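Local structure of type II restriction enzyme NlaIV (Neisseria lactamica, 6QM2) at residues A[105-110]-A[158-163]; A[186-191]-A[195-200]. The protein cuts double-stranded DNA at the sequence 5'-GGNNCC-3', cleaving after the third nucleotide to leave blunt ends with terminal 5'-phosphates. One frame throughout, in Å; residues are numbered along the deposited sequence.

Overall arrangement
Contacts 1 and 2 lie next to each other, with centres about 12 Å apart. Contact 1 (105-110 with 158-163) joins parts distant in the chain: the first turn of helix 107-116 and the start of strand 162-165 with the loop before it. It is purely apolar. Contact 2 (186-191 with 195-200) is local and combines a helical backbone bond with apolar packing where helix 191-204 begins. That helix also links the two. I198 CD1 lies 3.6 Å from I160 CD1, and A159 CB lies 3.5 Å from A197 O. Contact 2 is mostly buried, but its L191 is partly exposed, whereas all the residues that touch in contact 1 are buried.

Contact 1 of 2, residues A[105-110]-A[158-163]; sequences ADFKMY and WAINLQ
F107 meets L162 and I160 in a small apolar contact, 93 Å² in all. F107 gives up about half of that area. Its CB leaves the first turn of helix 107-116 toward the other segment. With chi1 at 177°, F107 CG is anti to the backbone N, and the ring reaches out from the helix start.

L162 is the closer partner. Its CD2 methyl lies 4.0 Å from F107 CB and 4.2 Å from F107 CD1. The methyl thus sits at the root of the phenyl group, and the two side chains cross at a slant. L162 CD1 turns to the indole of W158 in its own segment. It lies 3.4 Å above the ring plane, toward the rim. The two methyls of L162 therefore serve different neighbours.

I160 adds a looser touch. Its CG2 branch comes within 4.4 Å of F107 CE1, farther along the ring. Both methyls approach the ring obliquely. All three side chains are buried, and they meet by van der Waals contact alone.

The helix that F107 begins is capped. D106 is the N-cap, and its OD2 accepts from M109 N at 3.3 Å. The N-H meets OD2 from above the carboxylate plane. In the backbone, Y110 N bonds to D106 O at 3.0 Å and closes the first turn.

Strand 168-172 lies between strands 105-106 and 162-165 in a three-stranded antiparallel sheet. Its H170 makes backbone bonds to both F107 and Q163, and its V169 packs on L162. The contact packs the start of helix 107-116 against I160 and the first residue of strand 162-165, with T201 of helix 191-204 also touching F107 and I160.

Contact 2 of 2, residues A[186-191]-A[195-200]; sequences PMFECL and VSAIEE
L191 and V195 are joined by one hydrogen bond. V195 N donates to L191 O at 3.0 Å, with an N-H...O angle of 165°. This is an i to i+4 bond in the first turn of helix 191-204. The series continues with E199 N to V195 O at 2.8 Å.

The apolar contacts form two groups. The first flanks that bond: L191 CD1 lies 3.7 Å from V195 CG2. V195 CG2 is anti to the carbonyl carbon and stands beside its own backbone N, the N bonded to L191 O, and this brings the methyl to L191 CD1.

The second lies about half a turn farther round the helix, at A197. F188, in the incoming loop, touches A197 with the far end of its ring. F188 CZ is 3.5 Å from A197 CB, and CE1 is 3.7 Å from the same methyl. The methyl meets the ring obliquely. Y243 meets the F188 ring, and W236 packs on A197.

Polar links also hold the loop: E189 forms a salt bridge with K242, and its N bonds to Y243 OH. C190 is the N-cap residue, and its SG caps a backbone N just past L191. C190 makes this a capped helix N-terminus, and the loop before it folds back so that F188 packs on A197.

Contact 1 of 2, residues A[105-110]-A[158-163]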
ATOM      1  N   ALA A 105      10.640  17.315   2.345  1.00 95.97           N
ATOM      2  CA  ALA A 105      10.995  17.345   0.921  1.00 94.44           C
ATOM      3  C   ALA A 105      12.425  16.855   0.717  1.00 92.04           C
ATOM      4  O   ALA A 105      13.232  16.902   1.643  1.00 97.00           O
ATOM      5  CB  ALA A 105      10.858  18.758   0.369  1.00 96.00           C
ATOM      6  N   ASP A 106      12.739  16.401  -0.496  1.00 88.66           N
ATOM      7  CA  ASP A 106      14.124  16.112  -0.872  1.00 87.65           C
ATOM      8  C   ASP A 106      14.945  17.369  -0.627  1.00 88.21           C
ATOM      9  O   ASP A 106      14.537  18.449  -1.043  1.00 94.40           O
ATOM     10  CB  ASP A 106      14.227  15.711  -2.348  1.00 88.95           C
ATOM     11  CG  ASP A 106      15.672  15.502  -2.807  1.00 94.61           C
ATOM     12  OD1 ASP A 106      16.440  14.831  -2.087  1.00104.03           O
ATOM     13  OD2 ASP A 106      16.045  16.003  -3.889  1.00 97.06           O
ATOM     14  N   PHE A 107      16.079  17.237   0.060  1.00 87.24           N
ATOM     15  CA  PHE A 107      16.900  18.401   0.393  1.00 86.94           C
ATOM     16  C   PHE A 107      17.464  19.114  -0.843  1.00 86.35           C
ATOM     17  O   PHE A 107      17.434  20.345  -0.904  1.00 82.03           O
ATOM     18  CB  PHE A 107      18.041  18.051   1.356  1.00 84.73           C
ATOM     19  CG  PHE A 107      18.940  19.217   1.647  1.00 82.21           C
ATOM     20  CD1 PHE A 107      18.578  20.167   2.597  1.00 81.22           C
ATOM     21  CD2 PHE A 107      20.119  19.400   0.929  1.00 83.38           C
ATOM     22  CE1 PHE A 107      19.387  21.263   2.846  1.00 81.60           C
ATOM     23  CE2 PHE A 107      20.932  20.497   1.173  1.00 85.37           C
ATOM     24  CZ  PHE A 107      20.565  21.429   2.132  1.00 82.47           C
ATOM     25  N   LYS A 108      17.983  18.360  -1.811  1.00 89.22           N
ATOM     26  CA  LYS A 108      18.572  18.986  -3.000  1.00 94.65           C
ATOM     27  C   LYS A 108      17.533  19.834  -3.722  1.00 95.73           C
ATOM     28  O   LYS A 108      17.816  20.971  -4.087  1.00 94.81           O
ATOM     29  CB  LYS A 108      19.193  17.964  -3.960  1.00 96.39           C
ATOM     30  CG  LYS A 108      19.660  18.574  -5.286  1.00102.59           C
ATOM     31  CD  LYS A 108      20.937  17.950  -5.836  1.00113.22           C
ATOM     32  CE  LYS A 108      20.818  16.445  -6.049  1.00120.91           C
ATOM     33  NZ  LYS A 108      21.977  15.898  -6.811  1.00124.96           N
ATOM     34  N   MET A 109      16.340  19.280  -3.911  1.00 98.42           N
ATOM     35  CA  MET A 109      15.252  20.004  -4.569  1.00100.54           C
ATOM     36  C   MET A 109      14.819  21.239  -3.783  1.00 94.91           C
ATOM     37  O   MET A 109      14.589  22.295  -4.372  1.00 97.64           O
ATOM     38  CB  MET A 109      14.043  19.091  -4.792  1.00107.68           C
ATOM     39  CG  MET A 109      14.219  18.084  -5.917  1.00112.91           C
ATOM     40  SD  MET A 109      12.769  17.024  -6.064  1.00125.72           S
ATOM     41  CE  MET A 109      11.616  18.112  -6.907  1.00127.20           C
ATOM     42  N   TYR A 110      14.724  21.096  -2.463  1.00 90.04           N
ATOM     43  CA  TYR A 110      14.220  22.155  -1.577  1.00 87.61           C
ATOM     44  C   TYR A 110      15.193  23.307  -1.401  1.00 86.09           C
ATOM     45  O   TYR A 110      14.765  24.451  -1.338  1.00 84.49           O
ATOM     46  CB  TYR A 110      13.834  21.563  -0.218  1.00 87.24           C
ATOM     47  CG  TYR A 110      13.013  22.464   0.677  1.00 84.37           C
ATOM     48  CD1 TYR A 110      11.622  22.467   0.606  1.00 84.67           C
ATOM     49  CD2 TYR A 110      13.623  23.284   1.626  1.00 84.44           C
ATOM     50  CE1 TYR A 110      10.860  23.278   1.436  1.00 85.11           C
ATOM     51  CE2 TYR A 110      12.871  24.094   2.466  1.00 84.80           C
ATOM     52  CZ  TYR A 110      11.490  24.088   2.366  1.00 84.11           C
ATOM     53  OH  TYR A 110      10.742  24.889   3.191  1.00 84.14           O
ATOM     54  N   TRP A 158      24.762  17.054  11.104  1.00 98.51           N
ATOM     55  CA  TRP A 158      24.261  17.933  10.043  1.00 95.81           C
ATOM     56  C   TRP A 158      23.530  19.108  10.668  1.00 95.52           C
ATOM     57  O   TRP A 158      23.011  18.994  11.780  1.00 96.80           O
ATOM     58  CB  TRP A 158      23.313  17.175   9.112  1.00 91.10           C
ATOM     59  CG  TRP A 158      23.950  16.001   8.463  1.00 90.46           C
ATOM     60  CD1 TRP A 158      24.034  14.735   8.962  1.00 89.24           C
ATOM     61  CD2 TRP A 158      24.621  15.981   7.201  1.00 88.81           C
ATOM     62  NE1 TRP A 158      24.710  13.923   8.086  1.00 89.13           N
ATOM     63  CE2 TRP A 158      25.079  14.660   6.993  1.00 86.39           C
ATOM     64  CE3 TRP A 158      24.869  16.945   6.219  1.00 88.43           C
ATOM     65  CZ2 TRP A 158      25.773  14.280   5.844  1.00 85.44           C
ATOM     66  CZ3 TRP A 158      25.562  16.568   5.075  1.00 87.91           C
ATOM     67  CH2 TRP A 158      26.007  15.245   4.898  1.00 87.44           C
ATOM     68  N   ALA A 159      23.474  20.225   9.947  1.00 93.38           N
ATOM     69  CA  ALA A 159      22.830  21.436  10.461  1.00 94.42           C
ATOM     70  C   ALA A 159      21.313  21.289  10.561  1.00 91.78           C
ATOM     71  O   ALA A 159      20.711  21.822  11.490  1.00 94.21           O
ATOM     72  CB  ALA A 159      23.198  22.646   9.617  1.00 96.98           C
ATOM     73  N   ILE A 160      20.708  20.569   9.613  1.00 91.26           N
ATOM     74  CA  ILE A 160      19.262  20.274   9.642  1.00 96.41           C
ATOM     75  C   ILE A 160      19.030  18.764   9.731  1.00 95.19           C
ATOM     76  O   ILE A 160      19.862  17.978   9.271  1.00 90.54           O
ATOM     77  CB  ILE A 160      18.508  20.877   8.419  1.00100.28           C
ATOM     78  CG1 ILE A 160      16.990  20.845   8.654  1.00101.58           C
ATOM     79  CG2 ILE A 160      18.867  20.164   7.113  1.00100.09           C
ATOM     80  CD1 ILE A 160      16.203  21.747   7.734  1.00104.30           C
ATOM     81  N   ASN A 161      17.906  18.373  10.338  1.00 95.40           N
ATOM     82  CA  ASN A 161      17.542  16.963  10.474  1.00 94.94           C
ATOM     83  C   ASN A 161      17.252  16.340   9.117  1.00 93.22           C
ATOM     84  O   ASN A 161      16.316  16.743   8.430  1.00 89.87           O
ATOM     85  CB  ASN A 161      16.328  16.782  11.394  1.00 97.52           C
ATOM     86  CG  ASN A 161      16.038  15.317  11.699  1.00 96.95           C
ATOM     87  OD1 ASN A 161      16.953  14.493  11.781  1.00 99.64           O
ATOM     88  ND2 ASN A 161      14.761  14.988  11.870  1.00 89.20           N
ATOM     89  N   LEU A 162      18.064  15.346   8.762  1.00 95.34           N
ATOM     90  CA  LEU A 162      18.043  14.715   7.451  1.00 95.56           C
ATOM     91  C   LEU A 162      17.894  13.208   7.550  1.00 98.78           C
ATOM     92  O   LEU A 162      18.080  12.605   8.611  1.00108.48           O
ATOM     93  CB  LEU A 162      19.350  15.005   6.724  1.00 94.48           C
ATOM     94  CG  LEU A 162      19.588  16.452   6.313  1.00 96.05           C
ATOM     95  CD1 LEU A 162      21.064  16.655   6.009  1.00 95.79           C
ATOM     96  CD2 LEU A 162      18.717  16.830   5.127  1.00 98.88           C
ATOM     97  N   GLN A 163      17.559  12.628   6.406  1.00 98.46           N
ATOM     98  CA  GLN A 163      17.578  11.198   6.176  1.00101.15           C
ATOM     99  C   GLN A 163      18.857  10.996   5.369  1.00100.98           C
ATOM    100  O   GLN A 163      18.932  11.386   4.204  1.00 97.45           O
ATOM    101  CB  GLN A 163      16.301  10.784   5.424  1.00106.95           C
ATOM    102  CG  GLN A 163      16.324   9.513   4.576  1.00113.97           C
ATOM    103  CD  GLN A 163      15.156   9.466   3.594  1.00117.21           C
ATOM    104  OE1 GLN A 163      15.336   9.186   2.407  1.00121.77           O
ATOM    105  NE2 GLN A 163      13.954   9.764   4.085  1.00117.37           N
TER

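Contact 2 of 2, residues A[186-191]-A[195-200]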
ATOM      1  N   PRO A 186      15.702  21.264  20.246  1.00124.16           N
ATOM      2  CA  PRO A 186      14.364  21.803  19.998  1.00120.44           C
ATOM      3  C   PRO A 186      14.156  22.161  18.526  1.00116.57           C
ATOM      4  O   PRO A 186      15.102  22.120  17.731  1.00113.55           O
ATOM      5  CB  PRO A 186      14.349  23.071  20.850  1.00116.26           C
ATOM      6  CG  PRO A 186      15.743  23.564  20.757  1.00116.04           C
ATOM      7  CD  PRO A 186      16.603  22.328  20.741  1.00119.70           C
ATOM      8  N   MET A 187      12.925  22.534  18.189  1.00109.56           N
ATOM      9  CA  MET A 187      12.583  22.963  16.835  1.00104.93           C
ATOM     10  C   MET A 187      13.133  24.366  16.613  1.00103.20           C
ATOM     11  O   MET A 187      13.427  25.076  17.580  1.00104.00           O
ATOM     12  CB  MET A 187      11.065  22.970  16.624  1.00104.98           C
ATOM     13  CG  MET A 187      10.348  21.659  16.923  1.00106.30           C
ATOM     14  SD  MET A 187      10.923  20.241  15.965  1.00109.01           S
ATOM     15  CE  MET A 187      11.946  19.403  17.172  1.00107.36           C
ATOM     16  N   PHE A 188      13.267  24.765  15.349  1.00101.06           N
ATOM     17  CA  PHE A 188      13.792  26.092  15.013  1.00 98.24           C
ATOM     18  C   PHE A 188      12.858  27.192  15.530  1.00100.88           C
ATOM     19  O   PHE A 188      11.636  27.110  15.370  1.00 99.48           O
ATOM     20  CB  PHE A 188      14.013  26.256  13.507  1.00 94.99           C
ATOM     21  CG  PHE A 188      15.076  25.356  12.941  1.00 91.47           C
ATOM     22  CD1 PHE A 188      16.422  25.629  13.154  1.00 89.34           C
ATOM     23  CD2 PHE A 188      14.732  24.249  12.170  1.00 91.39           C
ATOM     24  CE1 PHE A 188      17.409  24.806  12.622  1.00 89.59           C
ATOM     25  CE2 PHE A 188      15.712  23.426  11.630  1.00 92.05           C
ATOM     26  CZ  PHE A 188      17.055  23.703  11.859  1.00 89.90           C
ATOM     27  N   GLU A 189      13.447  28.210  16.154  1.00105.16           N
ATOM     28  CA  GLU A 189      12.692  29.292  16.796  1.00109.67           C
ATOM     29  C   GLU A 189      12.051  30.252  15.791  1.00111.12           C
ATOM     30  O   GLU A 189      10.984  30.814  16.057  1.00113.54           O
ATOM     31  CB  GLU A 189      13.599  30.070  17.757  1.00111.68           C
ATOM     32  CG  GLU A 189      14.032  29.252  18.969  1.00113.99           C
ATOM     33  CD  GLU A 189      15.221  29.832  19.721  1.00117.43           C
ATOM     34  OE1 GLU A 189      15.713  30.932  19.374  1.00119.70           O
ATOM     35  OE2 GLU A 189      15.669  29.167  20.677  1.00119.72           O
ATOM     36  N   CYS A 190      12.705  30.434  14.646  1.00109.18           N
ATOM     37  CA  CYS A 190      12.223  31.328  13.602  1.00105.69           C
ATOM     38  C   CYS A 190      12.659  30.868  12.212  1.00107.60           C
ATOM     39  O   CYS A 190      13.518  29.989  12.071  1.00109.49           O
ATOM     40  CB  CYS A 190      12.767  32.727  13.852  1.00103.54           C
ATOM     41  SG  CYS A 190      14.571  32.796  13.772  1.00102.51           S
ATOM     42  N   LEU A 191      12.067  31.493  11.199  1.00104.51           N
ATOM     43  CA  LEU A 191      12.404  31.243   9.797  1.00100.28           C
ATOM     44  C   LEU A 191      13.892  31.436   9.495  1.00 97.34           C
ATOM     45  O   LEU A 191      14.486  30.623   8.795  1.00 96.85           O
ATOM     46  CB  LEU A 191      11.573  32.157   8.889  1.00100.75           C
ATOM     47  CG  LEU A 191      11.885  32.170   7.392  1.00103.10           C
ATOM     48  CD1 LEU A 191      11.760  30.775   6.810  1.00105.99           C
ATOM     49  CD2 LEU A 191      10.957  33.133   6.673  1.00105.37           C
ATOM     50  N   VAL A 195      16.492  28.689   7.780  1.00 90.40           N
ATOM     51  CA  VAL A 195      17.172  28.989   6.523  1.00 88.83           C
ATOM     52  C   VAL A 195      18.687  28.936   6.716  1.00 89.98           C
ATOM     53  O   VAL A 195      19.401  28.448   5.833  1.00 90.05           O
ATOM     54  CB  VAL A 195      16.729  30.354   5.936  1.00 89.84           C
ATOM     55  CG1 VAL A 195      17.570  30.737   4.717  1.00 87.14           C
ATOM     56  CG2 VAL A 195      15.250  30.319   5.557  1.00 89.84           C
ATOM     57  N   SER A 196      19.170  29.429   7.862  1.00 91.64           N
ATOM     58  CA  SER A 196      20.597  29.338   8.206  1.00 92.13           C
ATOM     59  C   SER A 196      21.077  27.891   8.234  1.00 91.98           C
ATOM     60  O   SER A 196      22.176  27.593   7.758  1.00 90.42           O
ATOM     61  CB  SER A 196      20.896  29.997   9.554  1.00 91.81           C
ATOM     62  OG  SER A 196      22.274  29.874   9.878  1.00 91.48           O
ATOM     63  N   ALA A 197      20.246  27.006   8.788  1.00 91.56           N
ATOM     64  CA  ALA A 197      20.526  25.570   8.780  1.00 92.30           C
ATOM     65  C   ALA A 197      20.587  25.025   7.354  1.00 94.00           C
ATOM     66  O   ALA A 197      21.524  24.294   7.017  1.00 93.49           O
ATOM     67  CB  ALA A 197      19.490  24.811   9.598  1.00 93.44           C
ATOM     68  N   ILE A 198      19.609  25.405   6.523  1.00 93.79           N
ATOM     69  CA  ILE A 198      19.581  24.993   5.110  1.00 91.25           C
ATOM     70  C   ILE A 198      20.862  25.454   4.418  1.00 89.59           C
ATOM     71  O   ILE A 198      21.514  24.658   3.750  1.00 89.67           O
ATOM     72  CB  ILE A 198      18.353  25.541   4.328  1.00 91.38           C
ATOM     73  CG1 ILE A 198      17.019  25.010   4.892  1.00 91.27           C
ATOM     74  CG2 ILE A 198      18.457  25.203   2.839  1.00 91.10           C
ATOM     75  CD1 ILE A 198      16.765  23.530   4.691  1.00 93.45           C
ATOM     76  N   GLU A 199      21.222  26.725   4.600  1.00 88.77           N
ATOM     77  CA  GLU A 199      22.428  27.289   3.982  1.00 92.22           C
ATOM     78  C   GLU A 199      23.661  26.445   4.269  1.00 91.11           C
ATOM     79  O   GLU A 199      24.411  26.106   3.355  1.00 86.61           O
ATOM     80  CB  GLU A 199      22.683  28.723   4.466  1.00 95.94           C
ATOM     81  CG  GLU A 199      23.819  29.439   3.737  1.00 96.41           C
ATOM     82  CD  GLU A 199      24.352  30.652   4.483  1.00101.58           C
ATOM     83  OE1 GLU A 199      23.605  31.264   5.284  1.00101.64           O
ATOM     84  OE2 GLU A 199      25.534  30.995   4.254  1.00102.79           O
ATOM     85  N   GLU A 200      23.868  26.119   5.541  1.00 94.27           N
ATOM     86  CA  GLU A 200      25.055  25.372   5.948  1.00 94.38           C
ATOM     87  C   GLU A 200      24.989  23.932   5.454  1.00 89.95           C
ATOM     88  O   GLU A 200      25.983  23.407   4.944  1.00 87.49           O
ATOM     89  CB  GLU A 200      25.249  25.423   7.471  1.00 94.55           C
ATOM     90  CG  GLU A 200      26.599  24.909   7.961  1.00 94.84           C
ATOM     91  CD  GLU A 200      27.785  25.587   7.295  1.00 96.18           C
ATOM     92  OE1 GLU A 200      27.707  26.802   7.007  1.00104.12           O
ATOM     93  OE2 GLU A 200      28.794  24.897   7.053  1.00 94.20           O
TER